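Local coordinates for protein putative N-acetylmuramoyl-L-alanine amidase,autolysin cwp6 (Peptoclostridium difficile, PDB 5J72) that probably cleaves the amide bond between N-acetylmuramoyl and L-alanine in peptidoglycan as a zinc-dependent autolysin, and carries CWB2 modules for anchoring to the cell wall, at residues N428-A431 / S432-K436; K87-K91 / E92-S96. All coordinates share one frame; numbering follows the deposited sequence.

Contact 1: N428-A431 / S432-K436; sequences NSIA and SSLSK. With NA (sodium ion), chain E.
N428 to S433 form the last turns of helix 424-433, the N-H groups of S432, S433 and L434 donating to the carbonyls of N428, S429 and I430, before S433 to K436 close a type I turn. The S432 hydroxyl folds back on its own helix: OG lies 2.7 Å from N428 O, and the N of S432 reaches N428 O at 2.8 Å from the opposite face of the carbonyl plane. Two donors thus grip one acceptor. The torsion responsible sets OG beside the backbone N, chi1 -52°. One residue on, a water bridges the S429 and S433 hydroxyls, 2.8 Å from S429 OG and 2.7 Å from S433 OG. On the buried side I430 and L434 lie side by side, CG2 of I430 3.7 Å from CD1 of L434, and both also touch L407. The turn that ends the helix is a sodium site: S433 O binds the ion at 2.1 Å and K436 O at 2.3 Å, and the carbonyls of L407, S408 and K410 complete it. S435 OG donates in the carbonyl plane to a lone pair of S432 O, 2.8 Å away, an oxygen that also accepts from S435 N. The same hydroxyl is hydrogen-bonded to T128 OG1 on strand 128-135.

Contact 2: K87-K91 / E92-S96; sequences KVLNK and EDLES
E92 meets N90 where strand 86-89 turns into helix 91-96: its CB packs 3.8 Å from N90 OD1, while the extended chain beyond carries the carboxylate away. D93, next in line, exchanges bonds with N90. Its backbone N donates to N90 OD1 at 3.2 Å, nearly straight onto the end of the side-chain C=O. In return, N90 N donates to D93 OD1 at 3.1 Å, approaching from above the carboxylate, 42° out of its plane. The CG of N90 is wedged between backbone N and carbonyl carbon, chi1 64°, which brings OD1 to the D93 N-H at the helix start, and the amide lies 30° from the plane of the D93 carboxylate. A water joins the two groups, donating to N90 OD1 at 2.9 Å and to D93 OD2 at 2.7 Å. L94 is buried. Its N donates to N90 O at 2.8 Å, and its side chain crosses that of L89 at about a right angle, CD2 lying 3.8 Å from L89 CB; I78, L99 and L101 also touch L94. E95 follows with a backbone bond to K91 O, over which its CG also passes at 3.3 Å. In the N-terminal domain of Cwp6, this reciprocal pairing of N90 and D93, with N90 as N-cap, is a capping box that starts the short helix 91-96 right after strand 86-89.

From the N terminus, the chain reaches contact 2 first, where strand 86-89, paired antiparallel with strand 72-82, leads through N90 into helix 91-96. Contact 1 comes more than 330 residues later, at the other kind of helix boundary: the C-terminal end of helix 424-433, beside strands 128-135 and 362-370. Each is a local turn of continuous chain closing no long loop; the two follow in series, neither nested nor crossed. The centres of contacts 1 and 2 are about 41 Å apart and the nearest atoms of contacts 1 and 2 about 33 Å, with no touch. Contact 2 belongs to the N-terminal domain, whereas contact 1 ties the helix end to strand 128-135 and the sodium-binding carbonyls of L407, S408 and K410.

Contact 1: N428-A431 / S432-K436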
ATOM      1  N   ASN A 428     -10.314  11.122  -0.307  1.00 27.21           N
ATOM      2  CA  ASN A 428      -9.954  12.534  -0.158  1.00 31.75           C
ATOM      3  C   ASN A 428      -9.059  12.758   1.011  1.00 28.50           C
ATOM      4  O   ASN A 428      -8.188  13.613   0.966  1.00 28.12           O
ATOM      5  CB  ASN A 428     -11.227  13.434  -0.013  1.00 36.06           C
ATOM      6  CG  ASN A 428     -10.787  14.858   0.308  1.00 52.55           C
ATOM      7  OD1 ASN A 428     -10.845  15.285   1.477  1.00 56.09           O
ATOM      8  ND2 ASN A 428     -10.220  15.618  -0.647  1.00 54.34           N
ATOM      9  N   SER A 429      -9.233  11.955   2.105  1.00 27.01           N
ATOM     10  CA  SER A 429      -8.344  12.090   3.264  1.00 22.66           C
ATOM     11  C   SER A 429      -6.933  11.731   2.854  1.00 22.19           C
ATOM     12  O   SER A 429      -5.958  12.395   3.200  1.00 23.34           O
ATOM     13  CB  SER A 429      -8.784  11.134   4.395  1.00 25.38           C
ATOM     14  OG  SER A 429      -7.823  11.138   5.425  1.00 28.95           O
ATOM     15  N   ILE A 430      -6.809  10.600   2.116  1.00 24.37           N
ATOM     16  CA  ILE A 430      -5.477  10.183   1.680  1.00 21.38           C
ATOM     17  C   ILE A 430      -4.831  11.225   0.718  1.00 20.03           C
ATOM     18  O   ILE A 430      -3.642  11.549   0.841  1.00 19.38           O
ATOM     19  CB  ILE A 430      -5.624   8.811   0.970  1.00 19.65           C
ATOM     20  CG1 ILE A 430      -5.870   7.722   2.065  1.00 21.28           C
ATOM     21  CG2 ILE A 430      -4.283   8.478   0.217  1.00 22.14           C
ATOM     22  CD1 ILE A 430      -6.452   6.421   1.463  1.00 20.55           C
ATOM     23  N   ALA A 431      -5.626  11.689  -0.241  1.00 22.12           N
ATOM     24  CA  ALA A 431      -5.151  12.694  -1.232  1.00 25.12           C
ATOM     25  C   ALA A 431      -4.746  14.007  -0.492  1.00 25.33           C
ATOM     26  O   ALA A 431      -3.741  14.623  -0.862  1.00 27.09           O
ATOM     27  CB  ALA A 431      -6.248  12.916  -2.258  1.00 23.89           C
ATOM     28  N   SER A 432      -5.480  14.396   0.619  1.00 27.46           N
ATOM     29  CA  SER A 432      -5.048  15.624   1.384  1.00 26.09           C
ATOM     30  C   SER A 432      -3.746  15.392   2.088  1.00 27.01           C
ATOM     31  O   SER A 432      -2.829  16.203   1.991  1.00 26.35           O
ATOM     32  CB  SER A 432      -6.127  16.019   2.402  1.00 30.63           C
ATOM     33  OG  SER A 432      -7.377  16.111   1.747  1.00 34.16           O
ATOM     34  N   SER A 433      -3.592  14.211   2.814  1.00 23.52           N
ATOM     35  CA  SER A 433      -2.280  14.000   3.456  1.00 23.59           C
ATOM     36  C   SER A 433      -1.151  13.990   2.525  1.00 22.98           C
ATOM     37  O   SER A 433       0.003  14.365   2.881  1.00 22.35           O
ATOM     38  CB  SER A 433      -2.241  12.642   4.201  1.00 26.94           C
ATOM     39  OG  SER A 433      -3.393  12.478   5.026  1.00 31.15           O
ATOM     40  N   LEU A 434      -1.406  13.481   1.294  1.00 23.70           N
ATOM     41  CA  LEU A 434      -0.265  13.333   0.381  1.00 25.07           C
ATOM     42  C   LEU A 434       0.061  14.627  -0.412  1.00 24.76           C
ATOM     43  O   LEU A 434       0.922  14.603  -1.303  1.00 25.83           O
ATOM     44  CB  LEU A 434      -0.556  12.127  -0.618  1.00 20.70           C
ATOM     45  CG  LEU A 434      -0.367  10.746   0.096  1.00 21.96           C
ATOM     46  CD1 LEU A 434      -0.946   9.624  -0.848  1.00 22.05           C
ATOM     47  CD2 LEU A 434       1.161  10.574   0.386  1.00 21.54           C
ATOM     48  N   SER A 435      -0.645  15.756  -0.088  1.00 27.17           N
ATOM     49  CA  SER A 435      -0.333  17.046  -0.761  1.00 28.34           C
ATOM     50  C   SER A 435       0.728  17.775   0.026  1.00 32.45           C
ATOM     51  O   SER A 435       1.283  18.742  -0.471  1.00 30.18           O
ATOM     52  CB  SER A 435      -1.592  17.897  -0.907  1.00 30.99           C
ATOM     53  OG  SER A 435      -2.082  18.342   0.351  1.00 31.16           O
ATOM     54  N   LYS A 436       1.079  17.330   1.267  1.00 30.11           N
ATOM     55  CA  LYS A 436       2.178  18.028   2.001  1.00 32.63           C
ATOM     56  C   LYS A 436       2.992  17.143   2.977  1.00 35.26           C
ATOM     57  O   LYS A 436       2.485  16.151   3.499  1.00 35.62           O
ATOM     58  CB  LYS A 436       1.611  19.207   2.829  1.00 37.87           C
ATOM     59  CG  LYS A 436       0.357  18.841   3.544  1.00 43.07           C
ATOM     60  CD  LYS A 436      -0.798  19.795   3.171  1.00 54.26           C
TER
HETATM   61 NA    NA E 703       1.888  13.929   3.670  1.00 26.00          NA
HETATM   62  O   HOH W   1      -5.147  10.481   5.478  1.00 29.35           O

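Contact 2: K87-K91 / E92-S96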
ATOM      1  N   LYS A  87      15.905  15.261 -39.883  1.00 28.02           N
ATOM      2  CA  LYS A  87      14.641  15.041 -40.544  1.00 25.45           C
ATOM      3  C   LYS A  87      13.580  15.321 -39.502  1.00 23.40           C
ATOM      4  O   LYS A  87      13.805  14.976 -38.345  1.00 23.03           O
ATOM      5  CB  LYS A  87      14.597  13.577 -41.033  1.00 28.42           C
ATOM      6  CG  LYS A  87      13.234  13.139 -41.537  1.00 32.89           C
ATOM      7  CD  LYS A  87      13.330  11.687 -42.143  1.00 40.25           C
ATOM      8  CE  LYS A  87      12.051  11.278 -42.745  1.00 47.10           C
ATOM      9  NZ  LYS A  87      11.696  12.154 -43.904  1.00 62.78           N
ATOM     10  N   VAL A  88      12.461  15.927 -39.874  1.00 21.04           N
ATOM     11  CA  VAL A  88      11.412  16.186 -38.899  1.00 19.49           C
ATOM     12  C   VAL A  88      10.177  15.490 -39.340  1.00 18.73           C
ATOM     13  O   VAL A  88       9.762  15.619 -40.510  1.00 20.76           O
ATOM     14  CB  VAL A  88      11.130  17.712 -38.799  1.00 20.01           C
ATOM     15  CG1 VAL A  88       9.894  17.994 -37.946  1.00 23.47           C
ATOM     16  CG2 VAL A  88      12.368  18.420 -38.217  1.00 18.24           C
ATOM     17  N   LEU A  89       9.596  14.706 -38.433  1.00 16.39           N
ATOM     18  CA  LEU A  89       8.328  14.065 -38.705  1.00 16.30           C
ATOM     19  C   LEU A  89       7.252  14.938 -38.042  1.00 19.18           C
ATOM     20  O   LEU A  89       7.223  15.024 -36.787  1.00 18.93           O
ATOM     21  CB  LEU A  89       8.255  12.641 -38.078  1.00 19.13           C
ATOM     22  CG  LEU A  89       9.471  11.733 -38.513  1.00 25.70           C
ATOM     23  CD1 LEU A  89       9.462  10.417 -37.727  1.00 24.19           C
ATOM     24  CD2 LEU A  89       9.371  11.432 -39.991  1.00 25.88           C
ATOM     25  N   ASN A  90       6.378  15.579 -38.825  1.00 19.65           N
ATOM     26  CA  ASN A  90       5.337  16.376 -38.179  1.00 20.07           C
ATOM     27  C   ASN A  90       4.075  15.522 -37.959  1.00 19.53           C
ATOM     28  O   ASN A  90       4.123  14.292 -38.186  1.00 18.28           O
ATOM     29  CB  ASN A  90       5.062  17.699 -39.026  1.00 17.46           C
ATOM     30  CG  ASN A  90       4.514  17.441 -40.403  1.00 21.37           C
ATOM     31  OD1 ASN A  90       4.150  16.308 -40.793  1.00 23.02           O
ATOM     32  ND2 ASN A  90       4.363  18.494 -41.213  1.00 21.66           N
ATOM     33  N   LYS A  91       2.978  16.126 -37.501  1.00 18.55           N
ATOM     34  CA  LYS A  91       1.753  15.312 -37.196  1.00 20.20           C
ATOM     35  C   LYS A  91       1.310  14.483 -38.310  1.00 22.40           C
ATOM     36  O   LYS A  91       1.010  13.298 -38.129  1.00 21.49           O
ATOM     37  CB  LYS A  91       0.568  16.194 -36.860  1.00 25.22           C
ATOM     38  CG  LYS A  91       0.793  17.000 -35.624  1.00 36.59           C
ATOM     39  CD  LYS A  91      -0.463  16.911 -34.734  1.00 46.03           C
ATOM     40  CE  LYS A  91      -1.676  17.398 -35.421  1.00 53.44           C
ATOM     41  NZ  LYS A  91      -2.470  18.269 -34.478  1.00 64.75           N
ATOM     42  N   GLU A  92       1.232  15.087 -39.512  1.00 22.53           N
ATOM     43  CA  GLU A  92       0.785  14.293 -40.667  1.00 22.52           C
ATOM     44  C   GLU A  92       1.729  13.158 -40.968  1.00 21.13           C
ATOM     45  O   GLU A  92       1.271  12.063 -41.308  1.00 23.68           O
ATOM     46  CB  GLU A  92       0.627  15.245 -41.893  1.00 22.17           C
ATOM     47  CG  GLU A  92       0.244  14.504 -43.151  1.00 29.32           C
ATOM     48  CD  GLU A  92      -0.103  15.487 -44.323  1.00 38.03           C
ATOM     49  OE1 GLU A  92      -0.457  14.993 -45.393  1.00 42.09           O
ATOM     50  OE2 GLU A  92      -0.015  16.734 -44.156  1.00 39.78           O
ATOM     51  N   ASP A  93       3.034  13.358 -40.860  1.00 20.19           N
ATOM     52  CA  ASP A  93       3.970  12.247 -41.148  1.00 18.80           C
ATOM     53  C   ASP A  93       3.771  11.166 -40.107  1.00 22.13           C
ATOM     54  O   ASP A  93       3.770   9.975 -40.432  1.00 23.10           O
ATOM     55  CB  ASP A  93       5.447  12.718 -41.024  1.00 19.76           C
ATOM     56  CG  ASP A  93       5.787  13.814 -42.035  1.00 24.87           C
ATOM     57  OD1 ASP A  93       6.712  14.641 -41.751  1.00 23.17           O
ATOM     58  OD2 ASP A  93       5.136  13.853 -43.090  1.00 27.35           O
ATOM     59  N   LEU A  94       3.650  11.562 -38.828  1.00 18.13           N
ATOM     60  CA  LEU A  94       3.509  10.545 -37.785  1.00 19.79           C
ATOM     61  C   LEU A  94       2.198   9.731 -37.984  1.00 20.86           C
ATOM     62  O   LEU A  94       2.215   8.504 -37.774  1.00 22.79           O
ATOM     63  CB  LEU A  94       3.540  11.180 -36.413  1.00 17.69           C
ATOM     64  CG  LEU A  94       4.867  11.803 -36.050  1.00 19.22           C
ATOM     65  CD1 LEU A  94       4.704  12.627 -34.794  1.00 20.60           C
ATOM     66  CD2 LEU A  94       5.844  10.724 -35.812  1.00 19.57           C
ATOM     67  N   GLU A  95       1.115  10.387 -38.372  1.00 21.11           N
ATOM     68  CA  GLU A  95      -0.151   9.708 -38.629  1.00 23.14           C
ATOM     69  C   GLU A  95      -0.015   8.811 -39.862  1.00 28.00           C
ATOM     70  O   GLU A  95      -0.630   7.749 -39.897  1.00 28.20           O
ATOM     71  CB  GLU A  95      -1.265  10.715 -38.848  1.00 25.88           C
ATOM     72  CG  GLU A  95      -1.646  11.370 -37.534  1.00 34.60           C
ATOM     73  CD  GLU A  95      -2.599  12.547 -37.716  1.00 43.30           C
ATOM     74  OE1 GLU A  95      -3.280  12.896 -36.749  1.00 44.29           O
ATOM     75  OE2 GLU A  95      -2.650  13.137 -38.828  1.00 43.26           O
ATOM     76  N   SER A  96       0.822   9.226 -40.857  1.00 24.63           N
ATOM     77  CA  SER A  96       1.045   8.420 -42.063  1.00 26.02           C
ATOM     78  C   SER A  96       1.809   7.151 -41.683  1.00 26.24           C
ATOM     79  O   SER A  96       1.752   6.163 -42.411  1.00 25.28           O
ATOM     80  CB  SER A  96       1.916   9.200 -43.073  1.00 27.39           C
ATOM     81  OG  SER A  96       1.045  10.187 -43.584  1.00 35.16           O
TER
HETATM   82  O   HOH W   2       4.010  16.292 -43.654  1.00 33.89           O